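Terminal uridylyltransferase 1 (Trypanosoma brucei, PDB 5IDO) catalyses the addition of uridines from UTP to the 3' ends of guide RNAs and other mitochondrial RNAs during trypanosome RNA editing. Local coordinates at residues 70-75 against 314-319; 123-128 against 284-289; 293-298 against 359-364. All coordinates share one frame; numbering follows the deposited sequence.

Contact 1 of 3, residues 70-75 against 314-319; sequences FHVAAQ and AIVLKD. With UTP (uridine 5'-triphosphate), chain B.
Val72 and Ala73 meet Ile315 and Val316 where two helical segments cross almost at right angles, at 87°, with axes 9.2 Å apart. The helices are 59-76 and 310-324. Their contact is small and mostly made by methyl groups.

Val72 makes most of it with one branch. Its CG1 stands anti to the backbone N (chi1 170°) and reaches three residues of the facing helix. It lies 4.3 Å from Val316 CG2 and 4.4 Å from Ile315 CG2. It also comes 4.0 Å from Asp319 OD2, the two side chains approaching from opposite directions. Ala73 uses the longer arm of Ile315. The CG1 branch of Ile315 is extended (chi2 174°), which brings CD1 to 4.2 Å from Ala73 CB. Met378 touches both Ala73 and Ile315 and continues the apolar patch. Ile69 and Arg76, on the first helix, pack on Val316 and Ile315 respectively.

Lys318 takes no part in the packing against 70-75. Its chain is fully stretched and carries NZ to the triphosphate of UTP. NZ donates to O3B of UTP, the oxygen bridging the beta and gamma phosphates, at 3.1 Å. A weak second bond runs from Lys318 NZ to UTP O2B at 3.3 Å. Lys322, Ser336 and Tyr337 also hydrogen-bond the nucleotide.

The same short piece of helix 310-324 therefore has two jobs. Ile315 and Val316 pack on residues 70-75 through van der Waals contacts. Lys318 brings a positive charge that would be expected to offset the negative charge of the triphosphate.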
loop_
_atom_site.group_PDB
_atom_site.type_symbol
_atom_site.label_atom_id
_atom_site.label_comp_id
_atom_site.label_asym_id
_atom_site.label_seq_id
_atom_site.Cartn_x
_atom_site.Cartn_y
_atom_site.Cartn_z
ATOM N N PHE A 70 -1.997 -6.855 19.254
ATOM C CA PHE A 70 -1.437 -8.039 18.616
ATOM C C PHE A 70 -2.536 -8.924 18.026
ATOM O O PHE A 70 -2.299 -9.636 17.051
ATOM C CB PHE A 70 -0.577 -8.836 19.600
ATOM C CG PHE A 70 0.890 -8.499 19.531
ATOM C CD1 PHE A 70 1.716 -9.127 18.608
ATOM C CD2 PHE A 70 1.443 -7.551 20.380
ATOM C CE1 PHE A 70 3.066 -8.821 18.535
ATOM C CE2 PHE A 70 2.796 -7.238 20.313
ATOM C CZ PHE A 70 3.608 -7.872 19.387
ATOM N N HIS A 71 -3.737 -8.865 18.599
ATOM C CA HIS A 71 -4.858 -9.640 18.069
ATOM C C HIS A 71 -5.349 -9.074 16.745
ATOM O O HIS A 71 -5.616 -9.818 15.800
ATOM C CB HIS A 71 -6.028 -9.683 19.051
ATOM C CG HIS A 71 -7.228 -10.400 18.508
ATOM N ND1 HIS A 71 -7.398 -11.762 18.630
ATOM C CD2 HIS A 71 -8.296 -9.949 17.808
ATOM C CE1 HIS A 71 -8.528 -12.118 18.046
ATOM N NE2 HIS A 71 -9.092 -11.036 17.537
ATOM N N VAL A 72 -5.496 -7.753 16.702
ATOM C CA VAL A 72 -5.891 -7.052 15.490
ATOM C C VAL A 72 -4.847 -7.254 14.389
ATOM O O VAL A 72 -5.188 -7.476 13.226
ATOM C CB VAL A 72 -6.090 -5.550 15.767
ATOM C CG1 VAL A 72 -6.252 -4.772 14.467
ATOM C CG2 VAL A 72 -7.293 -5.346 16.673
ATOM N N ALA A 73 -3.575 -7.204 14.772
ATOM C CA ALA A 73 -2.472 -7.409 13.834
ATOM C C ALA A 73 -2.471 -8.828 13.282
ATOM O O ALA A 73 -2.242 -9.037 12.092
ATOM C CB ALA A 73 -1.149 -7.110 14.504
ATOM N N ALA A 74 -2.735 -9.795 14.157
ATOM C CA ALA A 74 -2.770 -11.203 13.773
ATOM C C ALA A 74 -3.832 -11.475 12.709
ATOM O O ALA A 74 -3.758 -12.469 11.988
ATOM C CB ALA A 74 -3.014 -12.079 14.999
ATOM N N GLN A 75 -4.812 -10.584 12.616
ATOM C CA GLN A 75 -5.886 -10.727 11.640
ATOM C C GLN A 75 -5.398 -10.485 10.215
ATOM O O GLN A 75 -5.799 -11.189 9.291
ATOM C CB GLN A 75 -7.036 -9.769 11.964
ATOM C CG GLN A 75 -7.630 -9.965 13.342
ATOM C CD GLN A 75 -7.916 -11.419 13.644
ATOM O OE1 GLN A 75 -8.811 -12.024 13.054
ATOM N NE2 GLN A 75 -7.149 -11.991 14.566
ATOM N N ALA A 314 1.495 -0.136 13.771
ATOM C CA ALA A 314 1.209 0.539 12.516
ATOM C C ALA A 314 -0.165 0.131 12.003
ATOM O O ALA A 314 -0.957 0.975 11.586
ATOM C CB ALA A 314 2.281 0.227 11.480
ATOM N N ILE A 315 -0.443 -1.167 12.045
ATOM C CA ILE A 315 -1.726 -1.683 11.584
ATOM C C ILE A 315 -2.876 -1.078 12.383
ATOM O O ILE A 315 -3.882 -0.655 11.817
ATOM C CB ILE A 315 -1.766 -3.217 11.674
ATOM C CG1 ILE A 315 -0.877 -3.821 10.586
ATOM C CG2 ILE A 315 -3.195 -3.736 11.542
ATOM C CD1 ILE A 315 -0.738 -5.325 10.683
ATOM N N VAL A 316 -2.719 -1.006 13.699
ATOM C CA VAL A 316 -3.756 -0.410 14.534
ATOM C C VAL A 316 -3.940 1.072 14.214
ATOM O O VAL A 316 -5.070 1.553 14.111
ATOM C CB VAL A 316 -3.445 -0.578 16.038
ATOM C CG1 VAL A 316 -4.359 0.304 16.876
ATOM C CG2 VAL A 316 -3.600 -2.026 16.439
ATOM N N LEU A 317 -2.833 1.791 14.042
ATOM C CA LEU A 317 -2.907 3.229 13.801
ATOM C C LEU A 317 -3.578 3.542 12.468
ATOM O O LEU A 317 -4.328 4.512 12.357
ATOM C CB LEU A 317 -1.517 3.855 13.846
ATOM C CG LEU A 317 -0.914 4.050 15.239
ATOM C CD1 LEU A 317 0.426 4.753 15.128
ATOM C CD2 LEU A 317 -1.857 4.832 16.144
ATOM N N LYS A 318 -3.306 2.714 11.466
ATOM C CA LYS A 318 -3.930 2.866 10.156
ATOM C C LYS A 318 -5.448 2.775 10.250
ATOM O O LYS A 318 -6.164 3.550 9.622
ATOM C CB LYS A 318 -3.411 1.806 9.186
ATOM C CG LYS A 318 -4.182 1.758 7.874
ATOM C CD LYS A 318 -3.617 0.723 6.914
ATOM C CE LYS A 318 -4.477 0.643 5.662
ATOM N NZ LYS A 318 -3.936 -0.308 4.658
ATOM N N ASP A 319 -5.928 1.812 11.027
ATOM C CA ASP A 319 -7.359 1.626 11.220
ATOM C C ASP A 319 -7.952 2.801 11.988
ATOM O O ASP A 319 -8.990 3.335 11.606
ATOM C CB ASP A 319 -7.640 0.311 11.953
ATOM C CG ASP A 319 -7.230 -0.909 11.145
ATOM O OD1 ASP A 319 -7.109 -0.795 9.906
ATOM O OD2 ASP A 319 -7.037 -1.985 11.750
HETATM P PA UTP B . -1.058 3.924 0.811
HETATM O O1A UTP B . -0.996 5.286 1.472
HETATM O O2A UTP B . -1.948 3.733 -0.397
HETATM O O3A UTP B . -1.375 2.832 1.957
HETATM O "O5'" UTP B . 0.447 3.523 0.414
HETATM P PB UTP B . -2.158 1.441 1.710
HETATM O O1B UTP B . -2.331 1.166 0.232
HETATM O O2B UTP B . -1.479 0.391 2.564
HETATM O O3B UTP B . -3.555 1.757 2.443
HETATM P PG UTP B . -4.860 2.371 1.728
HETATM O O1G UTP B . -4.475 2.713 0.311
HETATM O O2G UTP B . -5.126 3.585 2.589
HETATM O O3G UTP B . -5.888 1.269 1.836
HETATM C "C5'" UTP B . 0.647 2.506 -0.562
HETATM C "C4'" UTP B . 2.006 2.699 -1.206
HETATM O "O4'" UTP B . 1.935 3.761 -2.160
HETATM C "C1'" UTP B . 3.145 4.521 -2.138
HETATM C "C2'" UTP B . 4.013 3.943 -1.030
HETATM O "O2'" UTP B . 4.990 3.081 -1.617
HETATM C "C3'" UTP B . 3.063 3.115 -0.196
HETATM O "O3'" UTP B . 3.715 1.987 0.394
HETATM N N1 UTP B . 2.851 5.931 -1.859
HETATM C C6 UTP B . 1.670 6.281 -1.334
HETATM C C2 UTP B . 3.824 6.921 -2.125
HETATM O O2 UTP B . 4.925 6.587 -2.617
HETATM N N3 UTP B . 3.568 8.209 -1.869
HETATM C C4 UTP B . 2.390 8.580 -1.351
HETATM O O4 UTP B . 2.168 9.787 -1.116
HETATM C C5 UTP B . 1.416 7.623 -1.071
#

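Contact 2 of 3, residues 123-128 against 284-289; sequences DIDFAV and DFALSF. Unlike the reference sequence in segment 284-289: Ala286 (reference Asp).
Phe126 meets Phe285 diagonally across two neighbouring parallel strands, 124-130 and 285-288, of the nucleotidyltransferase palm sheet. The register pairs Ile124 with Phe285, Asp125 with Ala286, Phe126 with Leu287 and Ala127 with Ser288. Five backbone hydrogen bonds join the segments. The shortest is Phe126 N to Ala286 O at 2.7 Å.

The tight face carries Ile124, Phe126, Phe285 and Leu287. The edge of Phe126 is turned toward the face of Phe285 in an offset edge-to-face pair, with planes at 65° and centroids 5.3 Å apart. Phe126 CE2 comes 3.5 Å from Phe285 CB. Phe285 CG, set between its own backbone N and carbonyl carbon (chi1 61°), lies at the edge of the Phe126 ring, in its plane. Ile124 CG2 lies over one face of the Phe126 ring, toward its rim. Farther along, Val128 CG2 meets Leu287 CG at 4.0 Å. All four side chains of this face are buried, and helix 80-100 packs on Ile124, Phe126 and Leu287.

The other face carries Asp125, Ala286, Ala127 and Ser288 and is looser. Asp125 OD1 is 4.0 Å from Ala286 CB. A water donates to Phe126 O at 3.0 Å and is also hydrogen-bonded to Ser288 OG. At the start of both segments, Asp123 OD2 makes a salt bridge with Lys176, while Asp284 OD1 accepts from Ala179 N.

Asp123 and Asp125 probably bind the catalytic magnesium, as in related enzymes. Residue 286 is aspartate in the reference sequence and probably important for activity, but this structure holds alanine there. The chemistry thus divides by face: an aromatic and aliphatic layer backs the sheet, while the opposite face carries Asp125, whose side chain lies about 5 Å from a bound magnesium ion.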
loop_
_atom_site.group_PDB
_atom_site.type_symbol
_atom_site.label_atom_id
_atom_site.label_comp_id
_atom_site.label_asym_id
_atom_site.label_seq_id
_atom_site.Cartn_x
_atom_site.Cartn_y
_atom_site.Cartn_z
ATOM N N ASP A 123 -5.808 -4.554 -1.456
ATOM C CA ASP A 123 -5.242 -4.339 -2.786
ATOM C C ASP A 123 -3.752 -4.660 -2.883
ATOM O O ASP A 123 -2.967 -4.327 -1.995
ATOM C CB ASP A 123 -5.463 -2.889 -3.219
ATOM C CG ASP A 123 -6.753 -2.700 -3.984
ATOM O OD1 ASP A 123 -7.819 -2.558 -3.345
ATOM O OD2 ASP A 123 -6.697 -2.684 -5.233
ATOM N N ILE A 124 -3.371 -5.317 -3.973
ATOM C CA ILE A 124 -1.965 -5.525 -4.282
ATOM C C ILE A 124 -1.514 -4.464 -5.275
ATOM O O ILE A 124 -2.145 -4.274 -6.310
ATOM C CB ILE A 124 -1.712 -6.929 -4.863
ATOM C CG1 ILE A 124 -2.015 -8.000 -3.815
ATOM C CG2 ILE A 124 -0.273 -7.054 -5.366
ATOM C CD1 ILE A 124 -0.972 -8.094 -2.728
ATOM N N ASP A 125 -0.438 -3.758 -4.952
ATOM C CA ASP A 125 0.126 -2.771 -5.867
ATOM C C ASP A 125 1.161 -3.398 -6.806
ATOM O O ASP A 125 2.178 -3.934 -6.356
ATOM C CB ASP A 125 0.763 -1.623 -5.084
ATOM C CG ASP A 125 -0.260 -0.768 -4.381
ATOM O OD1 ASP A 125 -1.200 -0.301 -5.056
ATOM O OD2 ASP A 125 -0.131 -0.574 -3.154
ATOM N N PHE A 126 0.896 -3.327 -8.107
ATOM C CA PHE A 126 1.845 -3.825 -9.099
ATOM C C PHE A 126 2.564 -2.680 -9.793
ATOM O O PHE A 126 1.939 -1.705 -10.217
ATOM C CB PHE A 126 1.144 -4.698 -10.143
ATOM C CG PHE A 126 0.711 -6.034 -9.623
ATOM C CD1 PHE A 126 1.628 -6.894 -9.033
ATOM C CD2 PHE A 126 -0.609 -6.441 -9.735
ATOM C CE1 PHE A 126 1.235 -8.127 -8.557
ATOM C CE2 PHE A 126 -1.010 -7.683 -9.260
ATOM C CZ PHE A 126 -0.086 -8.522 -8.667
ATOM N N ALA A 127 3.884 -2.802 -9.896
ATOM C CA ALA A 127 4.693 -1.862 -10.659
ATOM C C ALA A 127 5.362 -2.589 -11.825
ATOM O O ALA A 127 5.989 -3.630 -11.634
ATOM C CB ALA A 127 5.733 -1.204 -9.767
ATOM N N VAL A 128 5.214 -2.038 -13.027
ATOM C CA VAL A 128 5.772 -2.633 -14.241
ATOM C C VAL A 128 6.895 -1.748 -14.792
ATOM O O VAL A 128 6.648 -0.654 -15.301
ATOM C CB VAL A 128 4.681 -2.840 -15.305
ATOM C CG1 VAL A 128 5.256 -3.465 -16.563
ATOM C CG2 VAL A 128 3.558 -3.710 -14.746
ATOM N N ASP A 284 -7.933 -8.090 -6.063
ATOM C CA ASP A 284 -7.930 -6.683 -6.415
ATOM C C ASP A 284 -6.485 -6.220 -6.576
ATOM O O ASP A 284 -5.641 -6.513 -5.734
ATOM C CB ASP A 284 -8.636 -5.838 -5.345
ATOM C CG ASP A 284 -10.051 -6.310 -5.058
ATOM O OD1 ASP A 284 -10.767 -6.696 -6.007
ATOM O OD2 ASP A 284 -10.447 -6.287 -3.873
ATOM N N PHE A 285 -6.189 -5.507 -7.654
ATOM C CA PHE A 285 -4.867 -4.911 -7.776
ATOM C C PHE A 285 -4.895 -3.600 -8.541
ATOM O O PHE A 285 -5.833 -3.323 -9.287
ATOM C CB PHE A 285 -3.872 -5.890 -8.427
ATOM C CG PHE A 285 -4.232 -6.327 -9.832
ATOM C CD1 PHE A 285 -3.973 -5.508 -10.927
ATOM C CD2 PHE A 285 -4.768 -7.585 -10.061
ATOM C CE1 PHE A 285 -4.281 -5.918 -12.214
ATOM C CE2 PHE A 285 -5.072 -8.006 -11.344
ATOM C CZ PHE A 285 -4.827 -7.169 -12.425
ATOM N N ALA A 286 -3.874 -2.783 -8.303
ATOM C CA ALA A 286 -3.607 -1.596 -9.108
ATOM C C ALA A 286 -2.293 -1.794 -9.861
ATOM O O ALA A 286 -1.293 -2.202 -9.271
ATOM C CB ALA A 286 -3.543 -0.351 -8.236
ATOM N N LEU A 287 -2.297 -1.521 -11.160
ATOM C CA LEU A 287 -1.096 -1.697 -11.976
ATOM C C LEU A 287 -0.593 -0.345 -12.471
ATOM O O LEU A 287 -1.285 0.343 -13.215
ATOM C CB LEU A 287 -1.386 -2.640 -13.155
ATOM C CG LEU A 287 -0.290 -3.010 -14.174
ATOM C CD1 LEU A 287 -0.659 -4.306 -14.867
ATOM C CD2 LEU A 287 -0.081 -1.922 -15.218
ATOM N N SER A 288 0.610 0.035 -12.057
ATOM C CA SER A 288 1.207 1.280 -12.530
ATOM C C SER A 288 2.562 1.009 -13.175
ATOM O O SER A 288 3.053 -0.118 -13.156
ATOM C CB SER A 288 1.355 2.282 -11.388
ATOM O OG SER A 288 2.166 1.752 -10.359
ATOM N N PHE A 289 3.174 2.047 -13.733
ATOM C CA PHE A 289 4.392 1.861 -14.512
ATOM C C PHE A 289 5.577 2.619 -13.930
ATOM O O PHE A 289 6.622 2.743 -14.574
ATOM C CB PHE A 289 4.159 2.287 -15.966
ATOM C CG PHE A 289 3.052 1.530 -16.648
ATOM C CD1 PHE A 289 3.295 0.295 -17.231
ATOM C CD2 PHE A 289 1.768 2.047 -16.698
ATOM C CE1 PHE A 289 2.279 -0.410 -17.854
ATOM C CE2 PHE A 289 0.747 1.346 -17.321
ATOM C CZ PHE A 289 1.005 0.116 -17.900
HETATM O O HOH W 1 0.217 0.323 -8.802
#

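Contact 3 of 3, residues 293-298 against 359-364; sequences GIRNST and LEIPES. With UTP (uridine 5'-triphosphate), chain B.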
loop_
_atom_site.group_PDB
_atom_site.type_symbol
_atom_site.label_atom_id
_atom_site.label_comp_id
_atom_site.label_asym_id
_atom_site.label_seq_id
_atom_site.Cartn_x
_atom_site.Cartn_y
_atom_site.Cartn_z
ATOM N N GLY A 293 6.987 3.842 -5.745
ATOM C CA GLY A 293 6.435 3.145 -4.598
ATOM C C GLY A 293 7.308 2.011 -4.106
ATOM O O GLY A 293 7.167 1.555 -2.973
ATOM N N ILE A 294 8.215 1.546 -4.959
ATOM C CA ILE A 294 9.080 0.432 -4.592
ATOM C C ILE A 294 10.052 0.828 -3.488
ATOM O O ILE A 294 10.144 0.154 -2.459
ATOM C CB ILE A 294 9.875 -0.096 -5.808
ATOM C CG1 ILE A 294 8.917 -0.543 -6.915
ATOM C CG2 ILE A 294 10.762 -1.258 -5.403
ATOM C CD1 ILE A 294 9.612 -0.889 -8.216
ATOM N N ARG A 295 10.771 1.926 -3.698
ATOM C CA ARG A 295 11.768 2.365 -2.728
ATOM C C ARG A 295 11.109 2.741 -1.403
ATOM O O ARG A 295 11.652 2.463 -0.333
ATOM C CB ARG A 295 12.574 3.546 -3.271
ATOM C CG ARG A 295 13.801 3.868 -2.452
ATOM C CD ARG A 295 14.522 5.094 -2.977
ATOM N NE ARG A 295 15.908 5.134 -2.514
ATOM C CZ ARG A 295 16.741 6.148 -2.734
ATOM N NH1 ARG A 295 16.327 7.215 -3.402
ATOM N NH2 ARG A 295 17.983 6.096 -2.275
ATOM N N ASN A 296 9.937 3.367 -1.502
ATOM C CA ASN A 296 9.122 3.760 -0.351
ATOM C C ASN A 296 8.815 2.626 0.607
ATOM O O ASN A 296 9.077 2.710 1.807
ATOM C CB ASN A 296 7.788 4.339 -0.825
ATOM C CG ASN A 296 7.863 5.805 -1.100
ATOM O OD1 ASN A 296 8.670 6.519 -0.508
ATOM N ND2 ASN A 296 7.012 6.277 -1.998
ATOM N N SER A 297 8.216 1.582 0.054
ATOM C CA SER A 297 7.788 0.432 0.824
ATOM C C SER A 297 8.984 -0.273 1.455
ATOM O O SER A 297 8.904 -0.771 2.579
ATOM C CB SER A 297 7.002 -0.523 -0.072
ATOM O OG SER A 297 5.981 0.169 -0.776
ATOM N N THR A 298 10.100 -0.300 0.734
ATOM C CA THR A 298 11.291 -0.974 1.233
ATOM C C THR A 298 11.836 -0.240 2.455
ATOM O O THR A 298 12.263 -0.864 3.426
ATOM C CB THR A 298 12.381 -1.082 0.147
ATOM O OG1 THR A 298 11.813 -1.653 -1.036
ATOM C CG2 THR A 298 13.529 -1.976 0.625
ATOM N N LEU A 359 18.528 7.274 2.040
ATOM C CA LEU A 359 19.450 7.114 0.919
ATOM C C LEU A 359 20.126 5.744 0.908
ATOM O O LEU A 359 20.683 5.339 -0.110
ATOM C CB LEU A 359 20.518 8.215 0.937
ATOM C CG LEU A 359 20.154 9.596 0.377
ATOM C CD1 LEU A 359 18.932 9.533 -0.537
ATOM C CD2 LEU A 359 19.951 10.617 1.489
ATOM N N GLU A 360 20.076 5.027 2.028
ATOM C CA GLU A 360 20.737 3.726 2.120
ATOM C C GLU A 360 19.845 2.613 1.566
ATOM O O GLU A 360 20.245 1.448 1.519
ATOM C CB GLU A 360 21.160 3.433 3.566
ATOM C CG GLU A 360 20.177 2.638 4.406
ATOM C CD GLU A 360 20.621 2.535 5.855
ATOM O OE1 GLU A 360 20.864 1.405 6.329
ATOM O OE2 GLU A 360 20.727 3.589 6.519
ATOM N N ILE A 361 18.642 2.979 1.136
ATOM C CA ILE A 361 17.815 2.091 0.329
ATOM C C ILE A 361 18.012 2.466 -1.136
ATOM O O ILE A 361 17.657 3.573 -1.543
ATOM C CB ILE A 361 16.322 2.181 0.694
ATOM C CG1 ILE A 361 16.106 1.850 2.173
ATOM C CG2 ILE A 361 15.507 1.248 -0.187
ATOM C CD1 ILE A 361 16.511 0.436 2.553
ATOM N N PRO A 362 18.588 1.547 -1.929
ATOM C CA PRO A 362 19.001 1.819 -3.313
ATOM C C PRO A 362 17.877 2.372 -4.182
ATOM O O PRO A 362 16.761 1.856 -4.143
ATOM C CB PRO A 362 19.449 0.445 -3.822
ATOM C CG PRO A 362 19.844 -0.303 -2.592
ATOM C CD PRO A 362 18.895 0.163 -1.525
ATOM N N GLU A 363 18.178 3.412 -4.952
ATOM C CA GLU A 363 17.215 3.976 -5.891
ATOM C C GLU A 363 17.131 3.116 -7.152
ATOM O O GLU A 363 16.061 2.950 -7.740
ATOM C CB GLU A 363 17.596 5.414 -6.252
ATOM C CG GLU A 363 16.558 6.129 -7.102
ATOM C CD GLU A 363 17.010 7.506 -7.546
ATOM O OE1 GLU A 363 18.228 7.779 -7.487
ATOM O OE2 GLU A 363 16.148 8.314 -7.955
ATOM N N SER A 364 18.271 2.567 -7.561
ATOM C CA SER A 364 18.335 1.722 -8.745
ATOM C C SER A 364 17.802 0.320 -8.464
ATOM O O SER A 364 18.023 -0.236 -7.389
ATOM C CB SER A 364 19.774 1.643 -9.262
ATOM O OG SER A 364 19.870 0.767 -10.369
HETATM P PA UTP B . -1.058 3.924 0.811
HETATM O O1A UTP B . -0.996 5.286 1.472
HETATM O O2A UTP B . -1.948 3.733 -0.397
HETATM O O3A UTP B . -1.375 2.832 1.957
HETATM O "O5'" UTP B . 0.447 3.523 0.414
HETATM P PB UTP B . -2.158 1.441 1.710
HETATM O O1B UTP B . -2.331 1.166 0.232
HETATM O O2B UTP B . -1.479 0.391 2.564
HETATM O O3B UTP B . -3.555 1.757 2.443
HETATM P PG UTP B . -4.860 2.371 1.728
HETATM O O1G UTP B . -4.475 2.713 0.311
HETATM O O2G UTP B . -5.126 3.585 2.589
HETATM O O3G UTP B . -5.888 1.269 1.836
HETATM C "C5'" UTP B . 0.647 2.506 -0.562
HETATM C "C4'" UTP B . 2.006 2.699 -1.206
HETATM O "O4'" UTP B . 1.935 3.761 -2.160
HETATM C "C1'" UTP B . 3.145 4.521 -2.138
HETATM C "C2'" UTP B . 4.013 3.943 -1.030
HETATM O "O2'" UTP B . 4.990 3.081 -1.617
HETATM C "C3'" UTP B . 3.063 3.115 -0.196
HETATM O "O3'" UTP B . 3.715 1.987 0.394
HETATM N N1 UTP B . 2.851 5.931 -1.859
HETATM C C6 UTP B . 1.670 6.281 -1.334
HETATM C C2 UTP B . 3.824 6.921 -2.125
HETATM O O2 UTP B . 4.925 6.587 -2.617
HETATM N N3 UTP B . 3.568 8.209 -1.869
HETATM C C4 UTP B . 2.390 8.580 -1.351
HETATM O O4 UTP B . 2.168 9.787 -1.116
HETATM C C5 UTP B . 1.416 7.623 -1.071
#
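Arg295 reaches from helix 292-305 to the 359-364 segment and holds one main-chain carbonyl in a side-on, two-nitrogen grip. The helix borders the UTP pocket of the nucleotidyltransferase fold. The segment it meets lies between helices 336-349 and 385-409.

Leu359 comes first, in a short 3-10 turn. Its CD1 lies 4.0 Å from Arg295 NH2, and its carbonyl oxygen sits at the edge of the guanidinium. Glu360 turns away and forms a salt bridge with Lys302, one helical turn beyond Thr298.

Ile361 is the centre of the contact. Its carbonyl oxygen accepts from Arg295 NE at 2.5 Å and from Arg295 NH2 at 2.6 Å, near the guanidinium plane. The exact lengths of these short bonds are doubtful. Arg295 gets there because its chain is extended from CG to NE, with CG anti to the backbone N (chi1 -168°). The Arg295 and Ile361 side chains run alongside one another, pointing opposite ways. Ile361 CG2 fits between Arg295 CG and Thr298 CG2, 3.9 Å from each. Tyr469, in the proposed nucleotide recognition motif, touches both Arg295 and Ile361.

Pro362 adds little. Glu363 then lays its CB over one face of the guanidinium, 3.6 Å from Arg295 NH1. Its carboxylate is near enough for a weak charge attraction but makes no salt bridge.

The same helix also meets the nucleotide. Arg295 lies in the run 293-297 that binds UTP, yet its guanidinium points to the loop. Ser297 faces the ribose instead. Its OG donates to Gly293 O at 2.9 Å and accepts from O3' of UTP at 3.1 Å.

How the contacts relate
All three contacts hold residues at or near the UTP site. Contacts 1 and 3 both touch the nucleotide: Lys318 at the phosphates, Ser297 at the ribose. Their centres are about 24 Å apart and their nearest atoms about 11 Å. Helices 292-305 and 310-324, which carry these residues, follow each other in the chain. Contact 2 holds the two aspartates that probably bind the metal, and the Asp125 side chain lies about 4 Å from UTP. It meets contact 3 directly, where Ala127 CB packs on Ile294 CD1 at 4.2 Å. Contacts 1 and 2 do not touch; about 8 Å separates their nearest atoms.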